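Local atomic coordinates of methionyl-tRNA formyltransferase (Clostridium thermocellum, PDB entry 1ZGH), a protein that probably transfers the formyl group of 10-formyltetrahydrofolate to the methionine of initiator methionyl-tRNA, preparing it to start bacterial protein synthesis. Residues 101-106 and 169-174; 97-102 and 143-148; 45-50 and 59-64; 115-120 and 150-155. All blocks are in the same frame, centred on the assembly; numbering follows the deposited sequence.

Contact 1 (101-106 and 169-174); sequences VVFHMT and NDMIPE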
loop_
_atom_site.group_PDB
_atom_site.type_symbol
_atom_site.label_atom_id
_atom_site.label_comp_id
_atom_site.label_asym_id
_atom_site.label_seq_id
_atom_site.Cartn_x
_atom_site.Cartn_y
_atom_site.Cartn_z
ATOM N N VAL A 101 5.006 7.211 -10.399
ATOM C CA VAL A 101 5.488 7.230 -9.021
ATOM C C VAL A 101 4.680 6.278 -8.134
ATOM O O VAL A 101 3.503 6.488 -7.889
ATOM C CB VAL A 101 5.416 8.650 -8.428
ATOM C CG1 VAL A 101 6.103 8.706 -7.074
ATOM C CG2 VAL A 101 6.032 9.642 -9.410
ATOM N N VAL A 102 5.322 5.217 -7.690
ATOM C CA VAL A 102 4.741 4.289 -6.722
ATOM C C VAL A 102 5.263 4.609 -5.324
ATOM O O VAL A 102 6.394 5.033 -5.163
ATOM C CB VAL A 102 5.065 2.832 -7.152
ATOM C CG1 VAL A 102 5.039 1.847 -5.967
ATOM C CG2 VAL A 102 4.097 2.412 -8.216
ATOM N N PHE A 103 4.431 4.362 -4.313
ATOM C CA PHE A 103 4.760 4.613 -2.919
ATOM C C PHE A 103 4.836 3.283 -2.208
ATOM O O PHE A 103 3.804 2.684 -1.910
ATOM C CB PHE A 103 3.696 5.528 -2.307
ATOM C CG PHE A 103 3.707 6.897 -2.883
ATOM C CD1 PHE A 103 2.979 7.190 -4.018
ATOM C CD2 PHE A 103 4.477 7.899 -2.313
ATOM C CE1 PHE A 103 2.997 8.455 -4.542
ATOM C CE2 PHE A 103 4.477 9.164 -2.829
ATOM C CZ PHE A 103 3.752 9.444 -3.938
ATOM N N HIS A 104 6.054 2.780 -2.001
ATOM C CA HIS A 104 6.246 1.409 -1.523
ATOM C C HIS A 104 6.735 1.451 -0.076
ATOM O O HIS A 104 7.705 2.129 0.232
ATOM C CB HIS A 104 7.188 0.663 -2.454
ATOM C CG HIS A 104 7.517 -0.722 -2.014
ATOM N ND1 HIS A 104 6.702 -1.802 -2.267
ATOM C CD2 HIS A 104 8.582 -1.206 -1.329
ATOM C CE1 HIS A 104 7.254 -2.894 -1.767
ATOM N NE2 HIS A 104 8.405 -2.562 -1.204
HETATM N N MSE A 105 6.023 0.772 0.824
HETATM C CA MSE A 105 6.230 1.003 2.266
HETATM C C MSE A 105 7.376 0.228 2.889
HETATM O O MSE A 105 7.297 -0.208 4.037
HETATM C CB MSE A 105 4.928 0.787 3.056
HETATM C CG MSE A 105 4.404 -0.603 3.103
HETATM SE SE MSE A 105 3.102 -0.728 4.657
HETATM C CE MSE A 105 1.852 0.597 4.108
ATOM N N THR A 106 8.465 0.065 2.149
ATOM C CA THR A 106 9.680 -0.474 2.731
ATOM C C THR A 106 10.861 0.479 2.488
ATOM O O THR A 106 10.819 1.382 1.619
ATOM C CB THR A 106 10.020 -1.868 2.195
ATOM O OG1 THR A 106 10.468 -1.771 0.829
ATOM C CG2 THR A 106 8.812 -2.789 2.290
ATOM N N ASN A 169 -0.383 14.404 2.302
ATOM C CA ASN A 169 -0.164 15.701 2.971
ATOM C C ASN A 169 1.280 16.155 2.891
ATOM O O ASN A 169 1.537 17.344 2.894
ATOM C CB ASN A 169 -0.623 15.657 4.427
ATOM C CG ASN A 169 -2.152 15.532 4.572
ATOM O OD1 ASN A 169 -2.903 15.526 3.586
ATOM N ND2 ASN A 169 -2.608 15.467 5.808
ATOM N N ASP A 170 2.217 15.217 2.764
ATOM C CA ASP A 170 3.653 15.534 2.799
ATOM C C ASP A 170 4.358 15.171 1.489
ATOM O O ASP A 170 4.934 16.046 0.832
ATOM C CB ASP A 170 4.290 14.811 3.991
ATOM C CG ASP A 170 5.802 15.018 4.091
ATOM O OD1 ASP A 170 6.408 14.384 4.991
ATOM O OD2 ASP A 170 6.393 15.807 3.302
HETATM N N MSE A 171 4.283 13.909 1.080
HETATM C CA MSE A 171 5.101 13.429 -0.025
HETATM C C MSE A 171 4.706 13.974 -1.412
HETATM O O MSE A 171 5.572 14.449 -2.149
HETATM C CB MSE A 171 5.180 11.904 -0.027
HETATM C CG MSE A 171 5.748 11.357 1.274
HETATM SE SE MSE A 171 5.951 9.429 1.231
HETATM C CE MSE A 171 7.719 9.299 0.359
ATOM N N ILE A 172 3.428 13.878 -1.763
ATOM C CA ILE A 172 2.939 14.372 -3.032
ATOM C C ILE A 172 3.204 15.890 -3.194
ATOM O O ILE A 172 3.806 16.279 -4.175
ATOM C CB ILE A 172 1.474 13.932 -3.330
ATOM C CG1 ILE A 172 1.477 12.433 -3.693
ATOM C CG2 ILE A 172 0.893 14.708 -4.532
ATOM C CD1 ILE A 172 0.114 11.811 -3.943
ATOM N N PRO A 173 2.810 16.733 -2.223
ATOM C CA PRO A 173 3.164 18.167 -2.326
ATOM C C PRO A 173 4.660 18.464 -2.524
ATOM O O PRO A 173 5.027 19.336 -3.327
ATOM C CB PRO A 173 2.671 18.741 -0.998
ATOM C CG PRO A 173 1.561 17.840 -0.614
ATOM C CD PRO A 173 2.024 16.467 -1.008
ATOM N N GLU A 174 5.512 17.758 -1.799
ATOM C CA GLU A 174 6.965 17.920 -1.943
ATOM C C GLU A 174 7.455 17.505 -3.327
ATOM O O GLU A 174 8.202 18.253 -3.997
ATOM C CB GLU A 174 7.710 17.111 -0.876
ATOM C CG GLU A 174 9.205 16.947 -1.187
ATOM C CD GLU A 174 10.078 17.426 -0.060
ATOM O OE1 GLU A 174 10.882 16.620 0.463
ATOM O OE2 GLU A 174 9.955 18.620 0.292
#
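Phe103 on strand 100-104 meets Met171 and Ile172 of helix 156-178 in a buried, wholly apolar helix-on-sheet contact of the α/β formyltransferase domain, with a Met-aromatic element at its edge. The CB of Phe103 points toward the helix, and its ring supplies the whole of the strand's share. Its CZ reaches CG1 of Ile172 at 3.8 Å, the two side chains crossing at about a right angle. CE2 of Phe103 lies 4.0 Å from CB of Met171, a residue modelled as selenomethionine. Phe103 and Met171 run past each other in opposite directions, which carries the selenium back beside the ring: SE sits 5.3 Å from the centroid of the Phe103 ring and 76° off its normal, at the ring edge and not over a face. The Met171 chain is extended at chi2 (-176°), so that SE is carried to within 4.1 Å of CD2 of Phe103. Ile172 has its CB directed past the strand, yet with CG1 set beside the backbone N (chi1 -73°) the branch still meets the ring. The helix is kinked here, where Pro173 cannot donate a backbone bond. Around this core, Ile167 of the same helix also touches both Phe103 and Ile172, Ala132 and Ile130 of strand 127-134 pack on Met171, and Leu82 of strand 80-83 lies against Ile172.

Contact 2 (97-102 and 143-148); sequences NFTCVV and DIFFKR
The Phe145 ring receives Thr99 at its edge: CG2 of Thr99 lies close to the ring plane, 4.1 Å from CZ of Phe145. Val101 comes to the same end of the ring from an oblique direction, CG2 at 3.9 Å and CG1 at 4.1 Å from CE2 of Phe145, so that both its methyls bear on one ring carbon. A second flat group lies within segment 143-148, where CD1 of Phe146 stands 3.6 Å above one face of the Arg148 guanidinium, offset toward its rim.

The contact joins strand 100-104, with the residues leading into it, to edge strand 144-151 of the six-stranded mixed sheet. These strands are not neighbours: strand 127-134 runs between them, so the side chains reach across it. Phe145 makes that span, its CB pointing toward the other segment; a chi1 of -68° sets CG beside the backbone N and sends CE2 and CZ to Val101 and Thr99. On the other segment Thr99 places CG2 opposite its own backbone N and turns OG1 away beside it, so that a methyl meets the ring. Leu175 of helix 156-178 touches Phe145 as well, while Arg148 is held by salt bridges to Asp170 and Glu174 of that helix.

With methyl groups against an aromatic ring and no polar bond between the segments, the attraction is dispersive and only weakly directional. The ionic links are kept farther along strand 144-151, where Arg148 faces the carboxylates of the helix.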
loop_
_atom_site.group_PDB
_atom_site.type_symbol
_atom_site.label_atom_id
_atom_site.label_comp_id
_atom_site.label_asym_id
_atom_site.label_seq_id
_atom_site.Cartn_x
_atom_site.Cartn_y
_atom_site.Cartn_z
ATOM N N ASN A 97 6.598 5.912 -20.905
ATOM C CA ASN A 97 6.276 7.159 -21.580
ATOM C C ASN A 97 5.868 8.276 -20.643
ATOM O O ASN A 97 5.747 9.410 -21.081
ATOM C CB ASN A 97 5.192 6.916 -22.641
ATOM C CG ASN A 97 5.678 6.027 -23.780
ATOM O OD1 ASN A 97 6.548 6.415 -24.554
ATOM N ND2 ASN A 97 5.129 4.826 -23.874
ATOM N N PHE A 98 5.656 7.968 -19.369
ATOM C CA PHE A 98 5.233 8.945 -18.372
ATOM C C PHE A 98 5.945 8.612 -17.059
ATOM O O PHE A 98 6.282 7.451 -16.807
ATOM C CB PHE A 98 3.698 8.910 -18.184
ATOM C CG PHE A 98 2.940 9.152 -19.455
ATOM C CD1 PHE A 98 2.460 8.082 -20.205
ATOM C CD2 PHE A 98 2.766 10.452 -19.950
ATOM C CE1 PHE A 98 1.795 8.301 -21.416
ATOM C CE2 PHE A 98 2.106 10.683 -21.161
ATOM C CZ PHE A 98 1.625 9.610 -21.901
ATOM N N THR A 99 6.173 9.627 -16.235
ATOM C CA THR A 99 6.829 9.444 -14.958
ATOM C C THR A 99 5.823 8.892 -13.980
ATOM O O THR A 99 4.917 9.590 -13.501
ATOM C CB THR A 99 7.462 10.740 -14.426
ATOM O OG1 THR A 99 8.327 11.269 -15.421
ATOM C CG2 THR A 99 8.293 10.463 -13.195
ATOM N N CYS A 100 5.984 7.614 -13.687
ATOM C CA CYS A 100 5.082 6.915 -12.800
ATOM C C CYS A 100 5.740 6.809 -11.442
ATOM O O CYS A 100 6.876 6.352 -11.355
ATOM C CB CYS A 100 4.740 5.539 -13.363
ATOM S SG CYS A 100 3.701 5.576 -14.822
ATOM N N VAL A 101 5.006 7.211 -10.399
ATOM C CA VAL A 101 5.488 7.230 -9.021
ATOM C C VAL A 101 4.680 6.278 -8.134
ATOM O O VAL A 101 3.503 6.488 -7.889
ATOM C CB VAL A 101 5.416 8.650 -8.428
ATOM C CG1 VAL A 101 6.103 8.706 -7.074
ATOM C CG2 VAL A 101 6.032 9.642 -9.410
ATOM N N VAL A 102 5.322 5.217 -7.690
ATOM C CA VAL A 102 4.741 4.289 -6.722
ATOM C C VAL A 102 5.263 4.609 -5.324
ATOM O O VAL A 102 6.394 5.033 -5.163
ATOM C CB VAL A 102 5.065 2.832 -7.152
ATOM C CG1 VAL A 102 5.039 1.847 -5.967
ATOM C CG2 VAL A 102 4.097 2.412 -8.216
ATOM N N ASP A 143 14.394 4.005 -9.311
ATOM C CA ASP A 143 15.088 5.089 -8.630
ATOM C C ASP A 143 14.185 5.713 -7.568
ATOM O O ASP A 143 12.962 5.815 -7.755
ATOM C CB ASP A 143 15.561 6.165 -9.626
ATOM C CG ASP A 143 16.564 5.630 -10.651
ATOM O OD1 ASP A 143 16.969 4.461 -10.525
ATOM O OD2 ASP A 143 16.937 6.382 -11.586
ATOM N N ILE A 144 14.791 6.115 -6.456
ATOM C CA ILE A 144 14.041 6.598 -5.290
ATOM C C ILE A 144 14.065 8.117 -5.295
ATOM O O ILE A 144 15.139 8.706 -5.368
ATOM C CB ILE A 144 14.682 6.093 -3.965
ATOM C CG1 ILE A 144 14.639 4.561 -3.888
ATOM C CG2 ILE A 144 13.953 6.691 -2.763
ATOM C CD1 ILE A 144 15.586 3.961 -2.853
ATOM N N PHE A 145 12.895 8.742 -5.222
ATOM C CA PHE A 145 12.783 10.195 -5.092
ATOM C C PHE A 145 13.144 10.648 -3.681
ATOM O O PHE A 145 13.944 11.572 -3.508
ATOM C CB PHE A 145 11.362 10.674 -5.412
ATOM C CG PHE A 145 10.962 10.523 -6.850
ATOM C CD1 PHE A 145 11.281 11.504 -7.784
ATOM C CD2 PHE A 145 10.255 9.399 -7.273
ATOM C CE1 PHE A 145 10.877 11.374 -9.131
ATOM C CE2 PHE A 145 9.865 9.255 -8.596
ATOM C CZ PHE A 145 10.169 10.244 -9.530
ATOM N N PHE A 146 12.518 10.011 -2.679
ATOM C CA PHE A 146 12.792 10.232 -1.237
ATOM C C PHE A 146 11.878 9.327 -0.361
ATOM O O PHE A 146 11.000 8.620 -0.876
ATOM C CB PHE A 146 12.645 11.722 -0.842
ATOM C CG PHE A 146 11.266 12.310 -1.113
ATOM C CD1 PHE A 146 10.269 12.256 -0.147
ATOM C CD2 PHE A 146 10.979 12.918 -2.318
ATOM C CE1 PHE A 146 9.001 12.785 -0.386
ATOM C CE2 PHE A 146 9.719 13.466 -2.565
ATOM C CZ PHE A 146 8.728 13.387 -1.600
ATOM N N LYS A 147 12.115 9.351 0.952
ATOM C CA LYS A 147 11.477 8.459 1.920
ATOM C C LYS A 147 10.924 9.238 3.099
ATOM O O LYS A 147 11.414 10.331 3.396
ATOM C CB LYS A 147 12.483 7.431 2.467
ATOM C CG LYS A 147 13.055 6.501 1.413
ATOM C CD LYS A 147 14.094 5.544 1.984
ATOM C CE LYS A 147 14.730 4.725 0.880
ATOM N NZ LYS A 147 15.682 3.715 1.410
ATOM N N ARG A 148 9.903 8.673 3.751
ATOM C CA ARG A 148 9.362 9.200 5.009
ATOM C C ARG A 148 9.104 8.049 5.983
ATOM O O ARG A 148 8.770 6.950 5.542
ATOM C CB ARG A 148 8.055 9.965 4.768
ATOM C CG ARG A 148 8.199 11.234 3.940
ATOM C CD ARG A 148 8.926 12.340 4.683
ATOM N NE ARG A 148 9.214 13.483 3.800
ATOM C CZ ARG A 148 10.403 13.790 3.280
ATOM N NH1 ARG A 148 11.491 13.067 3.531
ATOM N NH2 ARG A 148 10.521 14.864 2.505
#

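Contact 3 (45-50 and 59-64); sequences NAQKFK and TTIITN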
loop_
_atom_site.group_PDB
_atom_site.type_symbol
_atom_site.label_atom_id
_atom_site.label_comp_id
_atom_site.label_asym_id
_atom_site.label_seq_id
_atom_site.Cartn_x
_atom_site.Cartn_y
_atom_site.Cartn_z
ATOM N N ASN A 45 -8.967 10.824 -0.134
ATOM C CA ASN A 45 -7.826 11.726 0.025
ATOM C C ASN A 45 -7.419 12.363 -1.314
ATOM O O ASN A 45 -6.982 13.521 -1.355
ATOM C CB ASN A 45 -6.626 10.986 0.669
ATOM C CG ASN A 45 -6.791 10.769 2.185
ATOM O OD1 ASN A 45 -7.593 11.433 2.830
ATOM N ND2 ASN A 45 -6.013 9.847 2.749
ATOM N N ALA A 46 -7.613 11.617 -2.395
ATOM C CA ALA A 46 -7.352 12.102 -3.738
ATOM C C ALA A 46 -8.371 13.147 -4.148
ATOM O O ALA A 46 -7.993 14.166 -4.738
ATOM C CB ALA A 46 -7.332 10.939 -4.740
ATOM N N GLN A 47 -9.650 12.906 -3.847
ATOM C CA GLN A 47 -10.723 13.901 -4.140
ATOM C C GLN A 47 -10.489 15.206 -3.368
ATOM O O GLN A 47 -10.632 16.301 -3.911
ATOM C CB GLN A 47 -12.104 13.334 -3.807
ATOM C CG GLN A 47 -12.520 12.174 -4.727
ATOM C CD GLN A 47 -13.751 11.427 -4.250
ATOM O OE1 GLN A 47 -14.092 11.448 -3.064
ATOM N NE2 GLN A 47 -14.411 10.736 -5.171
ATOM N N LYS A 48 -10.093 15.064 -2.101
ATOM C CA LYS A 48 -9.747 16.210 -1.257
ATOM C C LYS A 48 -8.557 16.973 -1.840
ATOM O O LYS A 48 -8.588 18.214 -1.943
ATOM C CB LYS A 48 -9.434 15.715 0.156
ATOM C CG LYS A 48 -9.154 16.787 1.145
ATOM N N PHE A 49 -7.524 16.229 -2.250
ATOM C CA PHE A 49 -6.321 16.828 -2.835
ATOM C C PHE A 49 -6.668 17.571 -4.134
ATOM O O PHE A 49 -6.179 18.696 -4.377
ATOM C CB PHE A 49 -5.236 15.768 -3.084
ATOM C CG PHE A 49 -3.995 16.329 -3.692
ATOM C CD1 PHE A 49 -3.905 16.512 -5.074
ATOM C CD2 PHE A 49 -2.926 16.722 -2.897
ATOM C CE1 PHE A 49 -2.765 17.079 -5.657
ATOM C CE2 PHE A 49 -1.783 17.299 -3.483
ATOM C CZ PHE A 49 -1.723 17.483 -4.869
ATOM N N LYS A 50 -7.521 16.969 -4.957
ATOM C CA LYS A 50 -7.932 17.618 -6.236
ATOM C C LYS A 50 -8.660 18.954 -5.988
ATOM O O LYS A 50 -8.387 19.944 -6.649
ATOM C CB LYS A 50 -8.827 16.669 -7.045
ATOM C CG LYS A 50 -9.522 17.308 -8.246
ATOM C CD LYS A 50 -10.440 16.329 -8.970
ATOM C CE LYS A 50 -11.118 17.038 -10.140
ATOM N NZ LYS A 50 -11.267 16.154 -11.299
ATOM N N THR A 59 -6.041 17.683 -11.779
ATOM C CA THR A 59 -5.925 16.346 -11.229
ATOM C C THR A 59 -7.008 15.443 -11.822
ATOM O O THR A 59 -8.199 15.749 -11.740
ATOM C CB THR A 59 -6.046 16.372 -9.681
ATOM O OG1 THR A 59 -5.068 17.263 -9.135
ATOM C CG2 THR A 59 -5.812 15.005 -9.093
ATOM N N THR A 60 -6.576 14.355 -12.456
ATOM C CA THR A 60 -7.482 13.284 -12.889
ATOM C C THR A 60 -7.322 12.084 -11.944
ATOM O O THR A 60 -6.215 11.590 -11.766
ATOM C CB THR A 60 -7.184 12.898 -14.373
ATOM O OG1 THR A 60 -7.233 14.068 -15.176
ATOM C CG2 THR A 60 -8.192 11.896 -14.936
ATOM N N ILE A 61 -8.429 11.624 -11.364
ATOM C CA ILE A 61 -8.434 10.499 -10.459
ATOM C C ILE A 61 -8.912 9.264 -11.224
ATOM O O ILE A 61 -9.965 9.302 -11.871
ATOM C CB ILE A 61 -9.319 10.750 -9.229
ATOM C CG1 ILE A 61 -8.865 12.023 -8.520
ATOM C CG2 ILE A 61 -9.241 9.582 -8.236
ATOM C CD1 ILE A 61 -9.801 12.440 -7.410
ATOM N N ILE A 62 -8.095 8.216 -11.194
ATOM C CA ILE A 62 -8.402 6.965 -11.853
ATOM C C ILE A 62 -8.468 5.868 -10.808
ATOM O O ILE A 62 -7.554 5.733 -9.999
ATOM C CB ILE A 62 -7.357 6.655 -12.932
ATOM C CG1 ILE A 62 -7.465 7.717 -14.055
ATOM C CG2 ILE A 62 -7.550 5.241 -13.450
ATOM C CD1 ILE A 62 -6.457 7.559 -15.190
ATOM N N THR A 63 -9.559 5.109 -10.803
ATOM C CA THR A 63 -9.770 4.081 -9.769
ATOM C C THR A 63 -9.981 2.663 -10.289
ATOM O O THR A 63 -10.034 1.737 -9.484
ATOM C CB THR A 63 -10.965 4.428 -8.840
ATOM O OG1 THR A 63 -12.167 4.499 -9.603
ATOM C CG2 THR A 63 -10.724 5.760 -8.128
ATOM N N ASN A 64 -10.058 2.503 -11.611
ATOM C CA ASN A 64 -10.320 1.204 -12.248
ATOM C C ASN A 64 -9.218 0.857 -13.229
ATOM O O ASN A 64 -8.766 1.714 -14.027
ATOM C CB ASN A 64 -11.667 1.218 -12.995
ATOM C CG ASN A 64 -12.849 1.451 -12.076
ATOM O OD1 ASN A 64 -13.016 0.762 -11.055
ATOM N ND2 ASN A 64 -13.682 2.422 -12.423
HETATM O O HOH W 1 -10.920 12.982 -11.801
#
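Lys50 and Thr59 run past each other in opposite directions, and two other pairs cross nearly at right angles: Gln47 with Ile61, and Phe49 with Thr59. The two elements belong to a β-α-β unit, helix 40-52 linking parallel strands 31-36 and 57-62; the axes of 45-50 and 59-62 run nearly antiparallel (168°), 9.0 Å apart at closest.

Lys50 lays its methylenes along Thr59, CB to CB at 3.8 Å. Its chain leaves the backbone trans to N (chi1 169°) and stays extended as far as CE, then bends at its last torsion to bring NZ to the carbonyl O of Thr59. That hydrogen bond is 3.1 Å long, and the donor stands almost on the extension of the carbonyl bond (C=O···N 172°). A water takes a 2.9 Å bond from N of Ile61 and a weak one from NZ of Lys50, loosely linking the ammonium to the next strand position facing the helix. Ile61 pushes CD1 against the helix backbone, 3.6 Å from N of Gln47, and also meets CB of Ala46 at 3.9 Å. Phe49 presents its ring edge to OG1 of Thr59. Deeper in the fold, Phe49 packs on Ile172 and Leu176 of helix 156-178, and Thr59 on Ile33 and Ile35.

The chemistry is therefore mixed. At the solvent-exposed Lys50 the ammonium bonds a strand carbonyl directly, while the Ile61 amide is met by a water that Lys50 holds only weakly; beside it, methyl and ring contacts take over, and the buried OG1 of Thr59 has no hydrogen-bond partner in the model.

Contact 4 (115-120 and 150-155); sequences SPLQNL and LDLYGT
Leu120 gives its backbone N to O of Pro116 in a 2.8 Å hydrogen bond, a bond of the helix that carries Leu117 and Leu120, both of which meet Leu152. The contact lies in the α/β formyltransferase domain, where this short helix, 116-122, packs against the link that leaves edge strand 144-151 for helix 156-178. At the start of the short helix, O of Ser115 takes a 2.9 Å bond from N of Asn119 and a weak one from ND2 of the same residue.

Across the interface everything is aliphatic. Leu152 points toward the helix and divides its two methyls between two partners one helical turn apart. It runs past Leu117 in the opposite direction, while it crosses Leu120 at about a right angle. The CB of Leu117 is not aimed at the link; the trans chi1 of this residue (174°) nevertheless brings CD1 round to Leu152. Leu120 contributes both its stem and a methyl.

Several carbonyls of the link are taken by arginines: O of Leu152 and O of Gly154 both accept from NH1 of Arg216, and O of Tyr153 from Arg162. Thr155 then caps the start of helix 156-178. Gly154, just before it, has a positive phi (96°), an angle that suits glycine.

The fork of Leu152 closes the contact: CD1 of Leu152 rests 3.8 Å from CB of Leu120 and 3.9 Å from CD1 of Leu120, while CD2 of Leu152 meets CD1 of Leu117 at 3.9 Å.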
loop_
_atom_site.group_PDB
_atom_site.type_symbol
_atom_site.label_atom_id
_atom_site.label_comp_id
_atom_site.label_asym_id
_atom_site.label_seq_id
_atom_site.Cartn_x
_atom_site.Cartn_y
_atom_site.Cartn_z
ATOM N N SER A 115 2.812 -7.737 -0.835
ATOM C CA SER A 115 2.203 -7.693 0.511
ATOM C C SER A 115 3.144 -7.118 1.565
ATOM O O SER A 115 3.473 -7.782 2.568
ATOM C CB SER A 115 1.696 -9.088 0.890
ATOM O OG SER A 115 1.014 -9.694 -0.189
ATOM N N PRO A 116 3.656 -5.907 1.310
ATOM C CA PRO A 116 4.708 -5.430 2.188
ATOM C C PRO A 116 4.249 -5.294 3.643
ATOM O O PRO A 116 5.033 -5.584 4.530
ATOM C CB PRO A 116 5.141 -4.093 1.551
ATOM C CG PRO A 116 3.975 -3.668 0.710
ATOM C CD PRO A 116 3.347 -4.944 0.222
ATOM N N LEU A 117 3.004 -4.890 3.908
ATOM C CA LEU A 117 2.592 -4.695 5.303
ATOM C C LEU A 117 2.653 -5.993 6.109
ATOM O O LEU A 117 3.235 -6.027 7.187
ATOM C CB LEU A 117 1.203 -4.065 5.420
ATOM C CG LEU A 117 0.707 -4.006 6.890
ATOM C CD1 LEU A 117 1.673 -3.222 7.777
ATOM C CD2 LEU A 117 -0.626 -3.344 6.897
ATOM N N GLN A 118 2.074 -7.051 5.556
ATOM C CA GLN A 118 2.054 -8.355 6.175
ATOM C C GLN A 118 3.464 -8.930 6.260
ATOM O O GLN A 118 3.842 -9.486 7.289
ATOM C CB GLN A 118 1.107 -9.317 5.424
ATOM C CG GLN A 118 -0.364 -8.913 5.436
ATOM C CD GLN A 118 -0.725 -7.782 4.479
ATOM O OE1 GLN A 118 -0.050 -7.595 3.474
ATOM N NE2 GLN A 118 -1.789 -7.002 4.799
ATOM N N ASN A 119 4.271 -8.732 5.220
ATOM C CA ASN A 119 5.664 -9.181 5.269
ATOM C C ASN A 119 6.492 -8.455 6.361
ATOM O O ASN A 119 7.321 -9.079 7.041
ATOM C CB ASN A 119 6.307 -9.044 3.907
ATOM C CG ASN A 119 6.088 -10.271 3.033
ATOM O OD1 ASN A 119 6.512 -11.393 3.397
ATOM N ND2 ASN A 119 5.446 -10.080 1.886
ATOM N N LEU A 120 6.210 -7.161 6.574
ATOM C CA LEU A 120 6.889 -6.378 7.629
ATOM C C LEU A 120 6.454 -6.800 9.052
ATOM O O LEU A 120 7.293 -6.980 9.925
ATOM C CB LEU A 120 6.607 -4.882 7.443
ATOM C CG LEU A 120 7.285 -4.258 6.211
ATOM C CD1 LEU A 120 6.582 -2.920 5.879
ATOM C CD2 LEU A 120 8.775 -4.073 6.446
ATOM N N LEU A 150 7.258 5.677 8.832
ATOM C CA LEU A 150 5.912 5.155 9.062
ATOM C C LEU A 150 5.920 4.131 10.191
ATOM O O LEU A 150 6.660 3.140 10.145
ATOM C CB LEU A 150 5.351 4.491 7.791
ATOM C CG LEU A 150 3.970 3.824 7.932
ATOM C CD1 LEU A 150 2.798 4.801 8.181
ATOM C CD2 LEU A 150 3.699 2.944 6.762
ATOM N N ASP A 151 5.077 4.363 11.193
ATOM C CA ASP A 151 4.869 3.411 12.275
ATOM C C ASP A 151 3.869 2.309 11.882
ATOM O O ASP A 151 2.894 2.561 11.170
ATOM C CB ASP A 151 4.354 4.160 13.509
ATOM C CG ASP A 151 5.399 5.142 14.093
ATOM O OD1 ASP A 151 6.612 4.807 14.139
ATOM O OD2 ASP A 151 4.982 6.233 14.552
ATOM N N LEU A 152 4.101 1.090 12.381
ATOM C CA LEU A 152 3.308 -0.078 12.001
ATOM C C LEU A 152 2.484 -0.707 13.163
ATOM O O LEU A 152 2.195 -1.907 13.160
ATOM C CB LEU A 152 4.235 -1.143 11.376
ATOM C CG LEU A 152 4.962 -0.721 10.087
ATOM C CD1 LEU A 152 5.836 -1.879 9.614
ATOM C CD2 LEU A 152 3.996 -0.341 8.999
ATOM N N TYR A 153 2.086 0.106 14.136
ATOM C CA TYR A 153 1.139 -0.341 15.136
ATOM C C TYR A 153 -0.308 -0.224 14.611
ATOM O O TYR A 153 -0.591 0.650 13.753
ATOM C CB TYR A 153 1.262 0.488 16.403
ATOM C CG TYR A 153 2.476 0.263 17.241
ATOM C CD1 TYR A 153 2.467 -0.656 18.311
ATOM C CD2 TYR A 153 3.638 0.995 17.013
ATOM C CE1 TYR A 153 3.620 -0.843 19.112
ATOM C CE2 TYR A 153 4.763 0.808 17.824
ATOM C CZ TYR A 153 4.743 -0.116 18.849
ATOM O OH TYR A 153 5.869 -0.237 19.609
ATOM N N GLY A 154 -1.214 -1.042 15.152
ATOM C CA GLY A 154 -2.676 -1.008 14.765
ATOM C C GLY A 154 -3.085 -2.024 13.689
ATOM O O GLY A 154 -2.334 -2.932 13.335
ATOM N N THR A 155 -4.278 -1.851 13.134
ATOM C CA THR A 155 -4.796 -2.741 12.114
ATOM C C THR A 155 -4.217 -2.318 10.745
ATOM O O THR A 155 -3.760 -1.190 10.583
ATOM C CB THR A 155 -6.332 -2.630 12.078
ATOM O OG1 THR A 155 -6.713 -1.306 11.668
ATOM C CG2 THR A 155 -7.025 -3.038 13.513
#

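Overall arrangement
All four contacts reach the same mixed sheet. Contacts 1, 2 and 4 are buried and apolar; contact 3 is partly exposed, and it alone adds a lysine-carbonyl bond and a bridging water. Contacts 1 and 2 share Val101 and Val102 on strand 100-104, with centres about 8 Å apart, and the Arg148 salt bridges tie them together. Contact 3 joins this core through the Phe49 contact, and contact 4 where Met105 touches Pro116, Leu117 and Leu120. Contacts 2 and 4 use successive parts of strand 144-151, yet their centres lie about 21 Å apart. Helix 156-178 lies beside contacts 1 to 3 and begins at contact 4.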